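Local coordinates for protein CmeC (Campylobacter jejuni, PDB 4MT4) that probably serves as the outer membrane channel of a drug efflux system, a trimeric lipoprotein of the outer membrane factor family, at residues K39-D43 with E44-K48; G311-D314 with T315-K318. One frame throughout, in Å; residues are numbered along the deposited sequence.

Contact 1 (K39-D43 with E44-K48); sequences KDFDD and ENLNK
The N-cap of helix 44-56 is built by D43, whose carboxylate folds forward over the first turn and meets the backbone N-H groups of N45 and L46. One oxygen, OD1, does all of this work. It lies 2.9 Å from N45 N in a bent, weak bond and makes a straighter but also weak bond, 3.2 Å long, with L46 N. A third donor closes the grip: N45 ND2 reaches the same OD1 at 3.0 Å, on the syn side and slightly out of the carboxylate plane, with the amide of N45 turned almost perpendicular (86°) to that plane. With CG trans to the backbone N (chi1 -166°), the acid swings over the helix start, and its other oxygen, OD2, is taken by the hydroxyl of Y163 on helix 129-195. Four donors thus share one buried carboxylate, which would probably stabilise its negative charge. The helical bonding begins at once, N47 N donating to D43 O over 3.1 Å. Further along the first turn the amide of N47 faces the 3-10 segment that ends at F41: its OD1 sits 3.5 Å from K39 CG, the two side chains crossing at about a right angle, while a water links N47 ND2 to K39 O. On the apolar side, the methyl CD2 of L46 meets F41 CD2 at 3.7 Å, obliquely to the ring, as packing beside the cap. F41 itself packs edge-to-face on F164, and L46 also touches V160 and F164. An aspartate taking the N-H groups two and three residues on is the classic Asp N-cap, and here it starts the first helix of the chain, 44-56, against helix 129-195.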
loop_
_atom_site.group_PDB
_atom_site.type_symbol
_atom_site.label_atom_id
_atom_site.label_comp_id
_atom_site.label_asym_id
_atom_site.label_seq_id
_atom_site.Cartn_x
_atom_site.Cartn_y
_atom_site.Cartn_z
ATOM N N LYS B 39 29.285 10.929 5.923
ATOM C CA LYS B 39 30.314 11.525 6.768
ATOM C C LYS B 39 30.950 12.754 6.119
ATOM O O LYS B 39 31.716 13.474 6.758
ATOM C CB LYS B 39 31.397 10.498 7.103
ATOM C CG LYS B 39 30.931 9.379 8.018
ATOM C CD LYS B 39 32.095 8.528 8.496
ATOM C CE LYS B 39 31.635 7.486 9.504
ATOM N NZ LYS B 39 32.762 6.670 10.032
ATOM N N ASP B 40 30.625 12.993 4.852
ATOM C CA ASP B 40 31.161 14.142 4.128
ATOM C C ASP B 40 30.407 15.424 4.474
ATOM O O ASP B 40 30.733 16.500 3.970
ATOM C CB ASP B 40 31.117 13.894 2.619
ATOM C CG ASP B 40 32.180 12.915 2.160
ATOM O OD1 ASP B 40 33.277 12.904 2.759
ATOM O OD2 ASP B 40 31.922 12.155 1.202
ATOM N N PHE B 41 29.402 15.305 5.336
ATOM C CA PHE B 41 28.684 16.470 5.835
ATOM C C PHE B 41 29.423 17.077 7.022
ATOM O O PHE B 41 29.064 18.153 7.504
ATOM C CB PHE B 41 27.256 16.101 6.237
ATOM C CG PHE B 41 26.334 15.885 5.071
ATOM C CD1 PHE B 41 25.870 16.960 4.331
ATOM C CD2 PHE B 41 25.922 14.610 4.723
ATOM C CE1 PHE B 41 25.019 16.766 3.259
ATOM C CE2 PHE B 41 25.070 14.409 3.652
ATOM C CZ PHE B 41 24.619 15.488 2.920
ATOM N N ASP B 42 30.454 16.371 7.481
ATOM C CA ASP B 42 31.288 16.806 8.598
ATOM C C ASP B 42 30.447 17.076 9.846
ATOM O O ASP B 42 30.682 18.042 10.573
ATOM C CB ASP B 42 32.092 18.051 8.210
ATOM C CG ASP B 42 32.732 17.926 6.837
ATOM O OD1 ASP B 42 33.173 16.812 6.478
ATOM O OD2 ASP B 42 32.789 18.943 6.113
ATOM N N ASP B 43 29.467 16.210 10.081
ATOM C CA ASP B 43 28.565 16.338 11.220
ATOM C C ASP B 43 28.642 15.087 12.092
ATOM O O ASP B 43 28.174 14.018 11.700
ATOM C CB ASP B 43 27.131 16.574 10.737
ATOM C CG ASP B 43 26.201 17.043 11.846
ATOM O OD1 ASP B 43 26.481 16.769 13.032
ATOM O OD2 ASP B 43 25.179 17.685 11.525
ATOM N N GLU B 44 29.227 15.224 13.276
ATOM C CA GLU B 44 29.394 14.087 14.172
ATOM C C GLU B 44 28.052 13.646 14.748
ATOM O O GLU B 44 27.853 12.468 15.043
ATOM C CB GLU B 44 30.373 14.423 15.300
ATOM C CG GLU B 44 31.051 13.200 15.898
ATOM C CD GLU B 44 31.871 12.436 14.876
ATOM O OE1 GLU B 44 31.499 11.288 14.551
ATOM O OE2 GLU B 44 32.886 12.984 14.396
ATOM N N ASN B 45 27.132 14.596 14.901
ATOM C CA ASN B 45 25.787 14.284 15.371
ATOM C C ASN B 45 25.034 13.445 14.345
ATOM O O ASN B 45 24.302 12.519 14.698
ATOM C CB ASN B 45 25.008 15.566 15.671
ATOM C CG ASN B 45 25.794 16.541 16.527
ATOM O OD1 ASN B 45 25.845 16.413 17.750
ATOM N ND2 ASN B 45 26.409 17.528 15.884
ATOM N N LEU B 46 25.221 13.780 13.073
ATOM C CA LEU B 46 24.604 13.037 11.983
ATOM C C LEU B 46 25.162 11.620 11.910
ATOM O O LEU B 46 24.426 10.667 11.670
ATOM C CB LEU B 46 24.817 13.759 10.649
ATOM C CG LEU B 46 24.301 13.059 9.389
ATOM C CD1 LEU B 46 22.806 12.790 9.489
ATOM C CD2 LEU B 46 24.622 13.875 8.144
ATOM N N ASN B 47 26.468 11.489 12.126
ATOM C CA ASN B 47 27.124 10.186 12.093
ATOM C C ASN B 47 26.598 9.256 13.180
ATOM O O ASN B 47 26.436 8.055 12.958
ATOM C CB ASN B 47 28.639 10.347 12.231
ATOM C CG ASN B 47 29.252 11.104 11.069
ATOM O OD1 ASN B 47 28.667 11.183 9.988
ATOM N ND2 ASN B 47 30.439 11.661 11.282
ATOM N N LYS B 48 26.329 9.820 14.352
ATOM C CA LYS B 48 25.821 9.043 15.477
ATOM C C LYS B 48 24.402 8.548 15.230
ATOM O O LYS B 48 24.063 7.421 15.588
ATOM C CB LYS B 48 25.858 9.869 16.764
ATOM C CG LYS B 48 27.254 10.189 17.264
ATOM C CD LYS B 48 27.200 10.942 18.581
ATOM C CE LYS B 48 28.574 11.439 18.990
ATOM N NZ LYS B 48 29.557 10.327 19.102
HETATM O O HOH W 1 32.290 13.113 9.160
#

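Contact 2 (G311-D314 with T315-K318); sequences GDLD and TLVK. With C8E ((hydroxyethyloxy)tri(ethyloxy)octane), chain N; C8E ((hydroxyethyloxy)tri(ethyloxy)octane), chain R.
L313 lays its methyl CD1 against CD2 of L316 at 3.9 Å, the two leucines slanting past one another three residues apart. Both have CG trans to the backbone N, chi1 178° in L313 and -180° in L316, which carries their branched ends out to the same flank; there both touch F114 of the neighbouring strand 109-124, and L316 reaches M116 as well. Between their backbones, L316 N donates to L313 O at 3.1 Å, approaching from well above the carbonyl plane rather than along a lone pair. The chain then bends again in a type I beta turn from T315 to K318. These tight turns belong to the connection between strands 299-310 and 322-335, two antiparallel neighbours of the beta barrel, so the segment is a barrel loop folded on itself. T315 carries the polar contacts. Its OG1, tucked between the backbone N and carbonyl carbon, is hydrogen-bonded to S310 OG and lies 3.5 Å from D312 O, a weak contact at most. A water joins the same OG1 to D312 OD1, tying the two side chains together indirectly. The methyl CG2 of T315 runs alongside the carboxylate of D314, 3.3 Å from OD2, with both side chains pointing the same way. Two detergent molecules flank the loop. The terminal oxygen O21 of one lies 2.5 Å from D312 OD2 and 2.7 Å from G311 O, its single proton able to serve either; O21 of the other comes within 3.3 Å of K318 CB. Bent at chi2 and chi4, the K318 chain turns its NZ back to 3.6 Å from D314 O, while a second subunit packs its N99 on T315.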
loop_
_atom_site.group_PDB
_atom_site.type_symbol
_atom_site.label_atom_id
_atom_site.label_comp_id
_atom_site.label_asym_id
_atom_site.label_seq_id
_atom_site.Cartn_x
_atom_site.Cartn_y
_atom_site.Cartn_z
ATOM N N GLY B 311 4.586 -62.322 9.665
ATOM C CA GLY B 311 3.199 -62.438 10.076
ATOM C C GLY B 311 3.083 -62.522 11.585
ATOM O O GLY B 311 1.983 -62.539 12.139
ATOM N N ASP B 312 4.235 -62.581 12.246
ATOM C CA ASP B 312 4.294 -62.626 13.699
ATOM C C ASP B 312 5.355 -61.663 14.216
ATOM O O ASP B 312 6.428 -61.527 13.626
ATOM C CB ASP B 312 4.585 -64.047 14.186
ATOM C CG ASP B 312 3.683 -65.082 13.539
ATOM O OD1 ASP B 312 4.119 -65.728 12.562
ATOM O OD2 ASP B 312 2.536 -65.250 14.004
ATOM N N LEU B 313 5.049 -60.997 15.323
ATOM C CA LEU B 313 5.957 -60.018 15.900
ATOM C C LEU B 313 7.200 -60.679 16.493
ATOM O O LEU B 313 8.296 -60.122 16.437
ATOM C CB LEU B 313 5.236 -59.198 16.970
ATOM C CG LEU B 313 6.092 -58.166 17.702
ATOM C CD1 LEU B 313 6.658 -57.154 16.718
ATOM C CD2 LEU B 313 5.290 -57.476 18.792
ATOM N N ASP B 314 7.028 -61.873 17.049
ATOM C CA ASP B 314 8.119 -62.558 17.737
ATOM C C ASP B 314 9.246 -62.990 16.794
ATOM O O ASP B 314 10.367 -63.233 17.238
ATOM C CB ASP B 314 7.583 -63.771 18.502
ATOM C CG ASP B 314 6.855 -64.752 17.608
ATOM O OD1 ASP B 314 5.683 -64.488 17.265
ATOM O OD2 ASP B 314 7.452 -65.791 17.258
ATOM N N THR B 315 8.952 -63.079 15.499
ATOM C CA THR B 315 9.961 -63.457 14.512
ATOM C C THR B 315 10.281 -62.314 13.554
ATOM O O THR B 315 10.822 -62.540 12.471
ATOM C CB THR B 315 9.517 -64.673 13.677
ATOM O OG1 THR B 315 8.305 -64.360 12.978
ATOM C CG2 THR B 315 9.292 -65.886 14.567
ATOM N N LEU B 316 9.946 -61.092 13.953
ATOM C CA LEU B 316 10.091 -59.937 13.071
ATOM C C LEU B 316 11.545 -59.661 12.683
ATOM O O LEU B 316 11.828 -59.331 11.537
ATOM C CB LEU B 316 9.484 -58.695 13.723
ATOM C CG LEU B 316 9.567 -57.412 12.893
ATOM C CD1 LEU B 316 8.894 -57.608 11.544
ATOM C CD2 LEU B 316 8.948 -56.246 13.642
ATOM N N VAL B 317 12.464 -59.797 13.632
ATOM C CA VAL B 317 13.867 -59.503 13.356
ATOM C C VAL B 317 14.698 -60.771 13.169
ATOM O O VAL B 317 15.924 -60.742 13.268
ATOM C CB VAL B 317 14.498 -58.646 14.473
ATOM C CG1 VAL B 317 13.833 -57.276 14.527
ATOM C CG2 VAL B 317 14.392 -59.352 15.813
ATOM N N LYS B 318 14.025 -61.882 12.892
ATOM C CA LYS B 318 14.713 -63.131 12.585
ATOM C C LYS B 318 15.306 -63.083 11.180
ATOM O O LYS B 318 15.021 -62.166 10.409
ATOM C CB LYS B 318 13.760 -64.320 12.718
ATOM C CG LYS B 318 13.424 -64.698 14.152
ATOM C CD LYS B 318 14.647 -65.224 14.886
ATOM C CE LYS B 318 14.253 -65.960 16.159
ATOM N NZ LYS B 318 13.482 -65.093 17.093
HETATM C C1 C8E N . -4.842 -45.399 20.890
HETATM C C2 C8E N . -3.670 -46.296 20.676
HETATM C C3 C8E N . -3.938 -47.659 20.133
HETATM C C4 C8E N . -2.777 -48.451 19.639
HETATM C C5 C8E N . -3.053 -49.491 18.607
HETATM C C6 C8E N . -2.021 -49.698 17.552
HETATM C C7 C8E N . -2.461 -50.333 16.277
HETATM C C8 C8E N . -1.723 -51.542 15.818
HETATM O O9 C8E N . -2.412 -52.734 15.780
HETATM C C10 C8E N . -1.903 -53.779 15.041
HETATM C C11 C8E N . -2.474 -55.133 15.276
HETATM O O12 C8E N . -2.153 -55.757 16.460
HETATM C C13 C8E N . -1.737 -57.069 16.439
HETATM C C14 C8E N . -1.987 -57.888 17.658
HETATM O O15 C8E N . -1.431 -59.147 17.694
HETATM C C16 C8E N . -0.063 -59.274 17.586
HETATM C C17 C8E N . 0.498 -60.654 17.556
HETATM O O18 C8E N . 1.728 -60.830 16.962
HETATM C C19 C8E N . 2.120 -62.099 16.605
HETATM C C20 C8E N . 1.092 -63.000 16.008
HETATM O O21 C8E N . 1.144 -63.244 14.649
HETATM C C1 C8E R . 15.902 -50.217 15.012
HETATM C C2 C8E R . 15.781 -51.703 14.983
HETATM C C3 C8E R . 16.783 -52.468 14.187
HETATM C C4 C8E R . 16.868 -53.942 14.400
HETATM C C5 C8E R . 18.029 -54.660 13.800
HETATM C C6 C8E R . 18.141 -56.128 14.042
HETATM C C7 C8E R . 19.408 -56.793 13.623
HETATM C C8 C8E R . 19.654 -58.186 14.094
HETATM O O9 C8E R . 19.581 -59.197 13.161
HETATM C C10 C8E R . 19.797 -60.498 13.558
HETATM C C11 C8E R . 19.835 -61.550 12.503
HETATM O O12 C8E R . 20.099 -62.842 12.902
HETATM C C13 C8E R . 19.117 -63.570 13.536
HETATM C C14 C8E R . 19.154 -65.052 13.387
HETATM O O15 C8E R . 18.009 -65.673 12.941
HETATM C C16 C8E R . 18.081 -66.972 12.488
HETATM C C17 C8E R . 16.807 -67.740 12.386
HETATM O O18 C8E R . 15.893 -67.345 11.433
HETATM C C19 C8E R . 14.885 -68.212 11.073
HETATM C C20 C8E R . 13.628 -67.634 10.517
HETATM O O21 C8E R . 12.706 -67.111 11.402
HETATM O O HOH W 2 6.633 -65.893 11.846
HETATM O O HOH W 3 12.273 -61.748 16.396
#

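Contacts 1 and 2 are two ways of fastening a sharp change of chain direction, one at the start of a helix and the other between barrel strands. They lie on opposite sides of the chain's centre, with their own centres about 78 Å apart and nearest atoms about 65 Å apart. Residues 39-48 belong to the helical body, where no other subunit reaches them; the centre of contact 2 lies about 63 Å from the centre of the chain, among bound detergent and beside a second subunit. The bound (2s)-1-(pentanoyloxy)propan-2-yl hexanoate is lined by C1, I124, D125 and L126, at the end of strand 109-124, the same strand whose F114 meets the leucines of contact 2.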